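PDB 3EFA: putative Acetyltransferase from Lactobacillus plantarum WCFS1, which probably transfers an acetyl group from acetyl-CoA to an acceptor amine, as a member of the GNAT family. Local coordinates for residues Ala13-Ala18 / Cys46-Leu51; Ala20-Val25 / Arg76-Lys81; His70-Gly75 / Arg103-Gly108; Arg126-Pro131 / Val139-Lys144. One frame throughout, in Å; residues are numbered along the deposited sequence.

Contact 1: Ala13-Ala18 / Cys46-Leu51; sequences ANRAAA and CEYAVL
CG of Asn14 stands anti to the backbone N (chi1 -161°), which sends it toward the strand; the amide lies alongside Val50, whose CG2 lies beside its own backbone N and whose CG1 lies beside the carbonyl carbon. Asn14 and Val50 run past one another, pointing opposite ways. Asn14 OD1 comes to 3.3 Å from Val50 CB, while the other branch of the amide, Asn14 ND2, lies 3.1 Å from Tyr48 O. The amide is anchored beyond the contact, OD1 by a hydrogen bond with Tyr52 and ND2 by a weak one to Ser9, so its rotation is probably fixed. Two small helix residues allow close packing: Ala18 CB is 3.9 Å from Tyr48 CB and 4.2 Å from Val50 CG2, and Ala17 CB is 4.1 Å from Val50 CG1. Further along the ring, Arg15 CG approaches Tyr48 CE2 at 3.9 Å, and the phenol end hydrogen-bonds to Asp42. Residues 13-18 of helix 12-29 cross residues 48-51 of the strand at 76°, covering one side of the mixed sheet. The strand is paired with strands 5-9 and 57-66, and on its opposite side Ala49 and Leu51 pack against helix 88-102.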
loop_
_atom_site.group_PDB
_atom_site.type_symbol
_atom_site.label_atom_id
_atom_site.label_comp_id
_atom_site.label_asym_id
_atom_site.label_seq_id
_atom_site.Cartn_x
_atom_site.Cartn_y
_atom_site.Cartn_z
ATOM N N ALA A 13 -28.778 15.436 6.249
ATOM C CA ALA A 13 -28.873 15.014 7.651
ATOM C C ALA A 13 -27.796 13.990 8.073
ATOM O O ALA A 13 -27.159 14.154 9.110
ATOM C CB ALA A 13 -30.282 14.483 7.963
ATOM N N ASN A 14 -27.598 12.945 7.276
ATOM C CA ASN A 14 -26.577 11.939 7.580
ATOM C C ASN A 14 -25.140 12.498 7.458
ATOM O O ASN A 14 -24.246 12.165 8.243
ATOM C CB ASN A 14 -26.752 10.703 6.685
ATOM C CG ASN A 14 -26.050 9.464 7.244
ATOM O OD1 ASN A 14 -26.311 9.041 8.380
ATOM N ND2 ASN A 14 -25.169 8.866 6.441
ATOM N N ARG A 15 -24.944 13.346 6.459
ATOM C CA ARG A 15 -23.702 14.072 6.247
ATOM C C ARG A 15 -23.371 14.932 7.469
ATOM O O ARG A 15 -22.212 14.997 7.919
ATOM C CB ARG A 15 -23.915 14.990 5.051
ATOM C CG ARG A 15 -22.690 15.434 4.341
ATOM C CD ARG A 15 -23.054 15.754 2.908
ATOM N NE ARG A 15 -23.663 17.062 2.752
ATOM C CZ ARG A 15 -24.678 17.313 1.928
ATOM N NH1 ARG A 15 -25.207 16.338 1.200
ATOM N NH2 ARG A 15 -25.178 18.541 1.847
ATOM N N ALA A 16 -24.405 15.585 8.003
ATOM C CA ALA A 16 -24.266 16.440 9.170
ATOM C C ALA A 16 -23.816 15.642 10.391
ATOM O O ALA A 16 -22.911 16.057 11.112
ATOM C CB ALA A 16 -25.598 17.197 9.465
ATOM N N ALA A 17 -24.468 14.508 10.623
ATOM C CA ALA A 17 -24.098 13.614 11.703
ATOM C C ALA A 17 -22.601 13.230 11.648
ATOM O O ALA A 17 -21.889 13.269 12.667
ATOM C CB ALA A 17 -24.985 12.348 11.671
ATOM N N ALA A 18 -22.135 12.868 10.452
ATOM C CA ALA A 18 -20.747 12.457 10.246
ATOM C C ALA A 18 -19.770 13.616 10.504
ATOM O O ALA A 18 -18.739 13.414 11.140
ATOM C CB ALA A 18 -20.560 11.902 8.863
ATOM N N CYS A 46 -20.443 12.615 -1.652
ATOM C CA CYS A 46 -19.731 11.623 -0.838
ATOM C C CYS A 46 -20.677 10.915 0.136
ATOM O O CYS A 46 -21.477 11.566 0.807
ATOM C CB CYS A 46 -18.575 12.263 -0.062
ATOM S SG CYS A 46 -17.472 11.063 0.791
ATOM N N GLU A 47 -20.583 9.587 0.208
ATOM C CA GLU A 47 -21.435 8.801 1.109
ATOM C C GLU A 47 -20.768 8.483 2.445
ATOM O O GLU A 47 -19.585 8.153 2.488
ATOM C CB GLU A 47 -21.890 7.513 0.420
ATOM C CG GLU A 47 -22.813 7.791 -0.767
ATOM C CD GLU A 47 -23.315 6.539 -1.459
ATOM O OE1 GLU A 47 -22.486 5.708 -1.918
ATOM O OE2 GLU A 47 -24.551 6.401 -1.568
ATOM N N TYR A 48 -21.529 8.571 3.535
ATOM C CA TYR A 48 -20.975 8.262 4.861
ATOM C C TYR A 48 -21.783 7.159 5.541
ATOM O O TYR A 48 -22.967 7.007 5.278
ATOM C CB TYR A 48 -20.917 9.531 5.737
ATOM C CG TYR A 48 -20.200 10.689 5.060
ATOM C CD1 TYR A 48 -18.858 10.958 5.332
ATOM C CD2 TYR A 48 -20.855 11.496 4.120
ATOM C CE1 TYR A 48 -18.190 12.008 4.702
ATOM C CE2 TYR A 48 -20.188 12.545 3.476
ATOM C CZ TYR A 48 -18.849 12.800 3.776
ATOM O OH TYR A 48 -18.160 13.834 3.154
ATOM N N ALA A 49 -21.126 6.371 6.391
ATOM C CA ALA A 49 -21.808 5.361 7.199
ATOM C C ALA A 49 -21.951 5.863 8.636
ATOM O O ALA A 49 -20.948 6.203 9.263
ATOM C CB ALA A 49 -21.037 4.008 7.167
ATOM N N VAL A 50 -23.186 5.903 9.155
ATOM C CA VAL A 50 -23.439 6.368 10.523
ATOM C C VAL A 50 -24.314 5.402 11.338
ATOM O O VAL A 50 -25.377 4.972 10.864
ATOM C CB VAL A 50 -24.090 7.801 10.530
ATOM C CG1 VAL A 50 -24.335 8.303 11.960
ATOM C CG2 VAL A 50 -23.245 8.793 9.764
ATOM N N LEU A 51 -23.870 5.070 12.558
ATOM C CA LEU A 51 -24.661 4.250 13.497
ATOM C C LEU A 51 -25.368 5.108 14.564
ATOM O O LEU A 51 -24.732 5.877 15.289
ATOM C CB LEU A 51 -23.793 3.153 14.155
ATOM C CG LEU A 51 -24.477 2.035 14.987
ATOM C CD1 LEU A 51 -23.684 0.708 14.993
ATOM C CD2 LEU A 51 -24.834 2.460 16.445
#

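Contact 2: Ala20-Val25 / Arg76-Lys81; sequences ALRQAV and RVCTRK. With FMT (formic acid), chain C.
Here the first long helix of the GNAT fold, 12-29, lies across strand 71-79, just before the glycine-rich turn that in relatives receives the pyrophosphate of acetyl-CoA. Leu21, Arg22 and Val25 meet Cys78, which projects from the strand toward the helix. With SG set between the backbone N and the carbonyl carbon (chi1 68°), Cys78 SG comes to 4.0 Å from Arg22 CG and 4.2 Å from Leu21 CB, while Cys78 CB touches Val25 CG1 at 4.1 Å. At one end the Leu21 and Arg80 side chains cross at about a right angle, Leu21 CD2 4.1 Å from Arg80 CB. At the other, the aliphatic part of Arg76 covers one face of the Arg22 guanidinium, its CG lying above the plane and toward the rim; the two guanidinium planes are 88° apart. Thr79 faces away from the helix: its OG1 hydrogen-bonds Thr60 OG1, with a weak, unsettled second approach to a formate, probably from the crystallisation liquor. Arg22 NH2 lies only 3.7 Å from Arg76 NE, a like-charged approach whose cost is probably offset by the salt bridges of Arg22 with Glu37 and Asp42 and by the bond from Arg76 to the Glu37 carbonyl.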
loop_
_atom_site.group_PDB
_atom_site.type_symbol
_atom_site.label_atom_id
_atom_site.label_comp_id
_atom_site.label_asym_id
_atom_site.label_seq_id
_atom_site.Cartn_x
_atom_site.Cartn_y
_atom_site.Cartn_z
ATOM N N ALA A 20 -20.287 16.238 12.449
ATOM C CA ALA A 20 -20.356 16.603 13.859
ATOM C C ALA A 20 -19.479 15.687 14.701
ATOM O O ALA A 20 -18.759 16.161 15.584
ATOM C CB ALA A 20 -21.842 16.612 14.386
ATOM N N LEU A 21 -19.539 14.383 14.428
ATOM C CA LEU A 21 -18.650 13.424 15.108
ATOM C C LEU A 21 -17.168 13.735 14.846
ATOM O O LEU A 21 -16.373 13.815 15.787
ATOM C CB LEU A 21 -18.996 11.974 14.739
ATOM C CG LEU A 21 -20.352 11.455 15.277
ATOM C CD1 LEU A 21 -20.685 10.031 14.815
ATOM C CD2 LEU A 21 -20.419 11.533 16.798
ATOM N N ARG A 22 -16.808 13.960 13.581
ATOM C CA ARG A 22 -15.406 14.224 13.217
ATOM C C ARG A 22 -14.883 15.560 13.787
ATOM O O ARG A 22 -13.720 15.651 14.212
ATOM C CB ARG A 22 -15.190 14.134 11.695
ATOM C CG ARG A 22 -15.588 12.762 11.052
ATOM C CD ARG A 22 -15.789 12.865 9.523
ATOM N NE ARG A 22 -14.689 13.570 8.862
ATOM C CZ ARG A 22 -14.685 13.983 7.591
ATOM N NH1 ARG A 22 -15.740 13.777 6.797
ATOM N NH2 ARG A 22 -13.620 14.614 7.112
ATOM N N GLN A 23 -15.736 16.583 13.814
ATOM C CA GLN A 23 -15.346 17.883 14.382
ATOM C C GLN A 23 -15.046 17.738 15.879
ATOM O O GLN A 23 -14.070 18.294 16.392
ATOM C CB GLN A 23 -16.439 18.954 14.132
ATOM C CG GLN A 23 -16.314 20.270 14.946
ATOM C CD GLN A 23 -15.224 21.226 14.438
ATOM O OE1 GLN A 23 -14.820 21.183 13.270
ATOM N NE2 GLN A 23 -14.742 22.090 15.325
ATOM N N ALA A 24 -15.874 16.970 16.574
ATOM C CA ALA A 24 -15.712 16.830 18.016
ATOM C C ALA A 24 -14.454 16.041 18.375
ATOM O O ALA A 24 -13.719 16.442 19.283
ATOM C CB ALA A 24 -16.956 16.197 18.655
ATOM N N VAL A 25 -14.206 14.943 17.651
ATOM C CA VAL A 25 -13.104 14.017 17.952
ATOM C C VAL A 25 -11.730 14.438 17.396
ATOM O O VAL A 25 -10.759 14.565 18.145
ATOM C CB VAL A 25 -13.426 12.569 17.466
ATOM C CG1 VAL A 25 -12.223 11.652 17.639
ATOM C CG2 VAL A 25 -14.634 11.991 18.212
ATOM N N ARG A 76 -11.877 8.146 7.683
ATOM C CA ARG A 76 -12.383 9.072 8.716
ATOM C C ARG A 76 -13.224 8.369 9.809
ATOM O O ARG A 76 -14.385 8.750 10.095
ATOM C CB ARG A 76 -13.129 10.256 8.071
ATOM C CG ARG A 76 -12.278 11.049 7.046
ATOM C CD ARG A 76 -10.967 11.552 7.665
ATOM N NE ARG A 76 -10.386 12.733 7.011
ATOM C CZ ARG A 76 -9.422 12.716 6.082
ATOM N NH1 ARG A 76 -8.913 11.565 5.634
ATOM N NH2 ARG A 76 -8.963 13.866 5.584
ATOM N N VAL A 77 -12.598 7.367 10.427
ATOM C CA VAL A 77 -13.214 6.452 11.395
ATOM C C VAL A 77 -13.170 6.997 12.830
ATOM O O VAL A 77 -12.098 7.308 13.337
ATOM C CB VAL A 77 -12.464 5.109 11.381
ATOM C CG1 VAL A 77 -13.201 4.054 12.214
ATOM C CG2 VAL A 77 -12.237 4.631 9.929
ATOM N N CYS A 78 -14.323 7.113 13.489
ATOM C CA CYS A 78 -14.343 7.630 14.864
ATOM C C CYS A 78 -15.643 7.365 15.632
ATOM O O CYS A 78 -16.694 7.091 15.040
ATOM C CB CYS A 78 -13.975 9.128 14.901
ATOM S SG CYS A 78 -15.177 10.295 14.166
ATOM N N THR A 79 -15.557 7.459 16.958
ATOM C CA THR A 79 -16.671 7.126 17.843
ATOM C C THR A 79 -16.833 8.190 18.927
ATOM O O THR A 79 -15.842 8.642 19.504
ATOM C CB THR A 79 -16.439 5.753 18.527
ATOM O OG1 THR A 79 -16.439 4.715 17.538
ATOM C CG2 THR A 79 -17.519 5.456 19.584
ATOM N N ARG A 80 -18.076 8.585 19.201
ATOM C CA ARG A 80 -18.368 9.538 20.275
ATOM C C ARG A 80 -17.730 9.058 21.586
ATOM O O ARG A 80 -17.802 7.864 21.930
ATOM C CB ARG A 80 -19.886 9.732 20.444
ATOM C CG ARG A 80 -20.272 10.928 21.318
ATOM C CD ARG A 80 -21.778 11.036 21.573
ATOM N NE ARG A 80 -22.552 11.342 20.376
ATOM C CZ ARG A 80 -23.255 12.463 20.174
ATOM N NH1 ARG A 80 -23.297 13.429 21.086
ATOM N NH2 ARG A 80 -23.932 12.618 19.045
ATOM N N LYS A 81 -17.121 9.993 22.315
ATOM C CA LYS A 81 -16.285 9.659 23.462
ATOM C C LYS A 81 -16.959 8.796 24.532
ATOM O O LYS A 81 -16.378 7.815 25.010
ATOM C CB LYS A 81 -15.700 10.915 24.104
ATOM C CG LYS A 81 -14.439 10.623 24.909
ATOM C CD LYS A 81 -14.129 11.719 25.910
ATOM C CE LYS A 81 -12.926 11.346 26.763
ATOM N NZ LYS A 81 -12.743 12.277 27.910
HETATM C C FMT C . -15.036 2.156 19.286
HETATM O O1 FMT C . -16.213 1.855 19.069
HETATM O O2 FMT C . -14.562 2.333 20.411
#

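Contact 3: His70-Gly75 / Arg103-Gly108. With FMT (formic acid), chain B.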
loop_
_atom_site.group_PDB
_atom_site.type_symbol
_atom_site.label_atom_id
_atom_site.label_comp_id
_atom_site.label_asym_id
_atom_site.label_seq_id
_atom_site.Cartn_x
_atom_site.Cartn_y
_atom_site.Cartn_z
ATOM N N HIS A 70 -11.941 -2.554 -7.721
ATOM C CA HIS A 70 -12.852 -3.214 -6.780
ATOM C C HIS A 70 -12.346 -3.232 -5.334
ATOM O O HIS A 70 -12.721 -4.098 -4.548
ATOM C CB HIS A 70 -13.186 -4.631 -7.263
ATOM C CG HIS A 70 -13.792 -4.665 -8.629
ATOM N ND1 HIS A 70 -13.093 -5.068 -9.748
ATOM C CD2 HIS A 70 -15.028 -4.312 -9.064
ATOM C CE1 HIS A 70 -13.876 -4.979 -10.810
ATOM N NE2 HIS A 70 -15.054 -4.523 -10.422
ATOM N N VAL A 71 -11.498 -2.264 -5.001
ATOM C CA VAL A 71 -11.036 -2.058 -3.633
ATOM C C VAL A 71 -11.803 -0.902 -2.970
ATOM O O VAL A 71 -11.846 0.209 -3.507
ATOM C CB VAL A 71 -9.507 -1.777 -3.588
ATOM C CG1 VAL A 71 -9.055 -1.461 -2.165
ATOM C CG2 VAL A 71 -8.711 -2.975 -4.156
HETATM N N MSE A 72 -12.429 -1.181 -1.823
HETATM C CA MSE A 72 -13.100 -0.149 -1.030
HETATM C C MSE A 72 -12.245 0.279 0.148
HETATM O O MSE A 72 -11.848 -0.552 0.960
HETATM C CB MSE A 72 -14.449 -0.633 -0.500
HETATM C CG MSE A 72 -15.078 0.338 0.504
HETATM SE SE MSE A 72 -15.727 2.037 -0.264
HETATM C CE MSE A 72 -17.030 1.240 -1.501
ATOM N N ARG A 73 -11.955 1.570 0.241
ATOM C CA ARG A 73 -11.269 2.085 1.421
ATOM C C ARG A 73 -12.287 2.693 2.401
ATOM O O ARG A 73 -13.172 3.462 1.997
ATOM C CB ARG A 73 -10.161 3.082 1.044
ATOM C CG ARG A 73 -9.443 3.714 2.248
ATOM C CD ARG A 73 -8.510 4.845 1.808
ATOM N NE ARG A 73 -7.537 4.351 0.848
ATOM C CZ ARG A 73 -6.699 5.104 0.141
ATOM N NH1 ARG A 73 -6.712 6.424 0.264
ATOM N NH2 ARG A 73 -5.854 4.521 -0.705
ATOM N N PHE A 74 -12.183 2.305 3.671
ATOM C CA PHE A 74 -13.001 2.883 4.738
ATOM C C PHE A 74 -12.169 3.915 5.517
ATOM O O PHE A 74 -11.148 3.558 6.111
ATOM C CB PHE A 74 -13.470 1.796 5.706
ATOM C CG PHE A 74 -14.138 0.613 5.042
ATOM C CD1 PHE A 74 -15.456 0.701 4.582
ATOM C CD2 PHE A 74 -13.457 -0.601 4.905
ATOM C CE1 PHE A 74 -16.084 -0.395 3.986
ATOM C CE2 PHE A 74 -14.071 -1.706 4.308
ATOM C CZ PHE A 74 -15.387 -1.608 3.847
ATOM N N GLY A 75 -12.585 5.184 5.510
ATOM C CA GLY A 75 -11.833 6.231 6.193
ATOM C C GLY A 75 -12.580 7.119 7.190
ATOM O O GLY A 75 -13.765 6.885 7.498
ATOM N N ARG A 103 -22.114 -4.188 -3.607
ATOM C CA ARG A 103 -21.878 -3.303 -4.746
ATOM C C ARG A 103 -20.649 -3.709 -5.584
ATOM O O ARG A 103 -20.132 -2.917 -6.370
ATOM C CB ARG A 103 -21.794 -1.852 -4.266
ATOM C CG ARG A 103 -23.152 -1.301 -3.864
ATOM C CD ARG A 103 -23.121 -0.286 -2.707
ATOM N NE ARG A 103 -24.490 0.101 -2.363
ATOM C CZ ARG A 103 -25.296 -0.608 -1.573
ATOM N NH1 ARG A 103 -24.871 -1.732 -1.011
ATOM N NH2 ARG A 103 -26.530 -0.190 -1.334
ATOM N N GLY A 104 -20.189 -4.947 -5.405
ATOM C CA GLY A 104 -19.167 -5.519 -6.260
ATOM C C GLY A 104 -17.716 -5.239 -5.896
ATOM O O GLY A 104 -16.821 -5.455 -6.711
ATOM N N PHE A 105 -17.465 -4.753 -4.686
ATOM C CA PHE A 105 -16.086 -4.600 -4.233
ATOM C C PHE A 105 -15.652 -5.914 -3.589
ATOM O O PHE A 105 -16.467 -6.579 -2.939
ATOM C CB PHE A 105 -15.950 -3.399 -3.284
ATOM C CG PHE A 105 -16.233 -2.073 -3.949
ATOM C CD1 PHE A 105 -15.203 -1.321 -4.504
ATOM C CD2 PHE A 105 -17.542 -1.588 -4.043
ATOM C CE1 PHE A 105 -15.468 -0.105 -5.143
ATOM C CE2 PHE A 105 -17.816 -0.365 -4.673
ATOM C CZ PHE A 105 -16.778 0.375 -5.223
ATOM N N THR A 106 -14.396 -6.313 -3.795
ATOM C CA THR A 106 -13.912 -7.605 -3.275
ATOM C C THR A 106 -12.871 -7.488 -2.161
ATOM O O THR A 106 -12.533 -8.475 -1.513
ATOM C CB THR A 106 -13.315 -8.510 -4.389
ATOM O OG1 THR A 106 -12.205 -7.850 -5.015
ATOM C CG2 THR A 106 -14.371 -8.848 -5.432
ATOM N N HIS A 107 -12.356 -6.286 -1.944
ATOM C CA HIS A 107 -11.337 -6.094 -0.923
ATOM C C HIS A 107 -11.572 -4.844 -0.086
ATOM O O HIS A 107 -11.914 -3.782 -0.621
ATOM C CB HIS A 107 -9.945 -6.036 -1.565
ATOM C CG HIS A 107 -9.508 -7.329 -2.164
ATOM N ND1 HIS A 107 -9.816 -7.694 -3.456
ATOM C CD2 HIS A 107 -8.787 -8.352 -1.646
ATOM C CE1 HIS A 107 -9.297 -8.881 -3.715
ATOM N NE2 HIS A 107 -8.671 -9.302 -2.630
ATOM N N GLY A 108 -11.372 -4.980 1.224
ATOM C CA GLY A 108 -11.394 -3.840 2.120
ATOM C C GLY A 108 -9.995 -3.271 2.250
ATOM O O GLY A 108 -8.995 -4.004 2.127
HETATM C C FMT B . -3.483 7.478 -1.567
HETATM O O1 FMT B . -4.381 6.930 -2.199
HETATM O O2 FMT B . -3.241 7.221 -0.389
#
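The methyl end of Met72, deposited as selenomethionine, lies over one face of the Phe105 ring: CE is 3.8 Å from the ring centroid, 16° off the normal. Bends at chi2 and at chi3 (60°) fold this side chain, and the second of them carries CE over the ring, 3.6 Å from Phe105 CE2, in a CH-pi contact, with the selenium farther off in a Met-aromatic one. The Phe105 ring turns its edge to the backbone, with Val71 N in its plane. An alanine in place of Phe105 would probably leave the Met72 methyl without the face it rests on and its end free to turn. Nearby, His70 O accepts two N-H groups, Thr106 N at 2.9 Å and, weakly, His107 N at 3.4 Å. Strands 71-79 and 107-113 are the parallel pair of a beta-alpha-beta crossover through helix 88-102, a central element of the GNAT fold. Gly104, with positive phi, closes that helix in a Schellman motif just before the second strand begins. Val71 pairs in parallel with His107, whose N makes the weak bond to His70 O and whose O accepts from Met72 N at 2.9 Å, the donor almost straight out from the carbonyl (174°). Gly108 CA packs 4.1 Å from Phe74 CE2. Farther along strand 71-79, Arg73 forms a salt bridge with Glu109 and packs on Thr128 of the second subunit, while its NH2 bonds a formate O1 at 3.2 Å, this oxygen lying in the guanidinium plane at its edge.

Contact 4: Arg126-Pro131 / Val139-Lys144; sequences RVTAGP and VVIMHK. With FMT (formic acid), chain D.
His143 meets Thr128 at the edge of its imidazole: Thr128 OG1 lies near the ring plane, 2.9 Å from His143 ND1, in a hydrogen bond where either group could donate. OG1 stands between the backbone N and the carbonyl carbon (chi1 54°), which puts it at the ring edge, and His143 NE2 is held by Glu109. Thr128 CG2 instead covers one face of the Arg126 guanidinium, 3.6 Å above its plane and toward the rim, and at the edge of that group a formate O2 takes Arg126 NH1 at 2.8 Å. A leucine in place of Arg126 would probably leave the formate without this donor and the Thr128 methyl without its flat support. The backbones pair antiparallel, interrupted by a classic beta bulge at Thr128 and Ala129. Thr128 N donates to Ile141 O at 2.8 Å with an N-H...O angle of 170°, whereas Ala129 N reaches the same oxygen only weakly, at 3.5 Å. Past Gly130, cis-linked Pro131 lies beside Val140, CG to CG1 4.0 Å. The hairpin ends the sheet within this chain: strand 139-145 lies between strands 107-113 and 126-129, helix 117-122 packs on Val127 and Met142, and Ala129 and Ile141 touch His111 and Tyr132 of the second subunit, respectively.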
loop_
_atom_site.group_PDB
_atom_site.type_symbol
_atom_site.label_atom_id
_atom_site.label_comp_id
_atom_site.label_asym_id
_atom_site.label_seq_id
_atom_site.Cartn_x
_atom_site.Cartn_y
_atom_site.Cartn_z
ATOM N N ARG A 126 -4.658 -7.579 7.268
ATOM C CA ARG A 126 -3.208 -7.773 7.439
ATOM C C ARG A 126 -2.391 -6.598 6.852
ATOM O O ARG A 126 -2.783 -6.000 5.850
ATOM C CB ARG A 126 -2.754 -9.102 6.804
ATOM C CG ARG A 126 -2.945 -9.102 5.303
ATOM C CD ARG A 126 -2.419 -10.347 4.600
ATOM N NE ARG A 126 -2.157 -10.067 3.185
ATOM C CZ ARG A 126 -3.089 -9.664 2.321
ATOM N NH1 ARG A 126 -4.348 -9.485 2.723
ATOM N NH2 ARG A 126 -2.766 -9.425 1.053
ATOM N N VAL A 127 -1.254 -6.283 7.471
ATOM C CA VAL A 127 -0.356 -5.250 6.954
ATOM C C VAL A 127 0.194 -5.648 5.586
ATOM O O VAL A 127 0.665 -6.769 5.418
ATOM C CB VAL A 127 0.838 -5.012 7.906
ATOM C CG1 VAL A 127 1.771 -3.911 7.352
ATOM C CG2 VAL A 127 0.339 -4.673 9.326
ATOM N N THR A 128 0.106 -4.750 4.603
ATOM C CA THR A 128 0.756 -4.984 3.304
ATOM C C THR A 128 1.868 -3.979 3.021
ATOM O O THR A 128 2.625 -4.148 2.077
ATOM C CB THR A 128 -0.222 -4.992 2.083
ATOM O OG1 THR A 128 -0.995 -3.785 2.061
ATOM C CG2 THR A 128 -1.148 -6.219 2.094
ATOM N N ALA A 129 1.953 -2.934 3.835
ATOM C CA ALA A 129 2.993 -1.921 3.674
ATOM C C ALA A 129 3.150 -1.078 4.943
ATOM O O ALA A 129 2.183 -0.852 5.673
ATOM C CB ALA A 129 2.698 -1.031 2.468
ATOM N N GLY A 130 4.374 -0.627 5.201
ATOM C CA GLY A 130 4.657 0.213 6.351
ATOM C C GLY A 130 5.151 -0.578 7.543
ATOM O O GLY A 130 5.372 -1.788 7.435
ATOM N N PRO A 131 5.300 0.087 8.702
ATOM C CA PRO A 131 4.940 1.478 9.043
ATOM C C PRO A 131 5.717 2.588 8.315
ATOM O O PRO A 131 6.874 2.399 7.947
ATOM C CB PRO A 131 5.251 1.571 10.546
ATOM C CG PRO A 131 5.407 0.166 11.021
ATOM C CD PRO A 131 5.865 -0.638 9.853
ATOM N N VAL A 139 1.667 5.252 10.345
ATOM C CA VAL A 139 0.532 4.634 9.675
ATOM C C VAL A 139 0.922 3.267 9.096
ATOM O O VAL A 139 2.082 3.038 8.762
ATOM C CB VAL A 139 0.061 5.513 8.510
ATOM C CG1 VAL A 139 -1.418 5.280 8.219
ATOM C CG2 VAL A 139 0.319 6.972 8.822
ATOM N N VAL A 140 -0.048 2.361 8.978
ATOM C CA VAL A 140 0.170 1.096 8.284
ATOM C C VAL A 140 -0.923 0.856 7.256
ATOM O O VAL A 140 -2.087 1.163 7.495
ATOM C CB VAL A 140 0.230 -0.114 9.247
ATOM C CG1 VAL A 140 1.630 -0.253 9.860
ATOM C CG2 VAL A 140 -0.862 -0.018 10.330
ATOM N N ILE A 141 -0.537 0.310 6.109
ATOM C CA ILE A 141 -1.485 -0.008 5.046
ATOM C C ILE A 141 -1.971 -1.447 5.219
ATOM O O ILE A 141 -1.160 -2.373 5.265
ATOM C CB ILE A 141 -0.824 0.178 3.654
ATOM C CG1 ILE A 141 -0.049 1.501 3.604
ATOM C CG2 ILE A 141 -1.858 0.112 2.528
ATOM C CD1 ILE A 141 -0.913 2.730 3.734
HETATM N N MSE A 142 -3.287 -1.633 5.316
HETATM C CA MSE A 142 -3.869 -2.951 5.595
HETATM C C MSE A 142 -4.932 -3.379 4.574
HETATM O O MSE A 142 -5.703 -2.559 4.083
HETATM C CB MSE A 142 -4.446 -3.003 7.028
HETATM C CG MSE A 142 -3.471 -2.510 8.113
HETATM SE SE MSE A 142 -4.026 -2.777 9.995
HETATM C CE MSE A 142 -3.867 -4.733 10.039
ATOM N N HIS A 143 -4.974 -4.672 4.263
ATOM C CA HIS A 143 -5.989 -5.192 3.349
ATOM C C HIS A 143 -6.702 -6.430 3.901
ATOM O O HIS A 143 -6.214 -7.103 4.809
ATOM C CB HIS A 143 -5.389 -5.464 1.955
ATOM C CG HIS A 143 -5.004 -4.217 1.216
ATOM N ND1 HIS A 143 -3.706 -3.752 1.162
ATOM C CD2 HIS A 143 -5.754 -3.311 0.542
ATOM C CE1 HIS A 143 -3.671 -2.625 0.473
ATOM N NE2 HIS A 143 -4.902 -2.333 0.089
ATOM N N LYS A 144 -7.877 -6.707 3.353
ATOM C CA LYS A 144 -8.658 -7.877 3.723
ATOM C C LYS A 144 -9.473 -8.327 2.519
ATOM O O LYS A 144 -10.063 -7.506 1.820
ATOM C CB LYS A 144 -9.610 -7.537 4.881
ATOM C CG LYS A 144 -10.604 -8.651 5.199
ATOM C CD LYS A 144 -11.546 -8.300 6.343
ATOM C CE LYS A 144 -12.499 -9.463 6.613
ATOM N NZ LYS A 144 -13.516 -9.167 7.667
HETATM C C FMT D . -7.074 -11.116 4.638
HETATM O O1 FMT D . -7.561 -11.507 3.572
HETATM O O2 FMT D . -5.999 -10.517 4.752
#

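Overall arrangement
All four contacts engage the same mixed sheet, but at different places. Contacts 1 and 2 share helix 12-29 and touch where Arg22 meets the Tyr48 ring. Contact 1 is the buried one, made of small apolar groups, a tyrosine ring and one anchored amide, whereas contact 2 is partly buried and adds arginines with acidic partners. Contacts 2 and 3 use successive parts of strand 71-79, about 22 Å apart between centres. Contacts 3 and 4 replace helix-on-sheet packing with strand pairing, parallel in one and antiparallel in the other; both are partly buried, with exposed residues among those that touch, and contact 4 lies farthest from the chain's centre, about 16 Å between centres. They adjoin through Gly108 and Lys144, and both reach the second subunit.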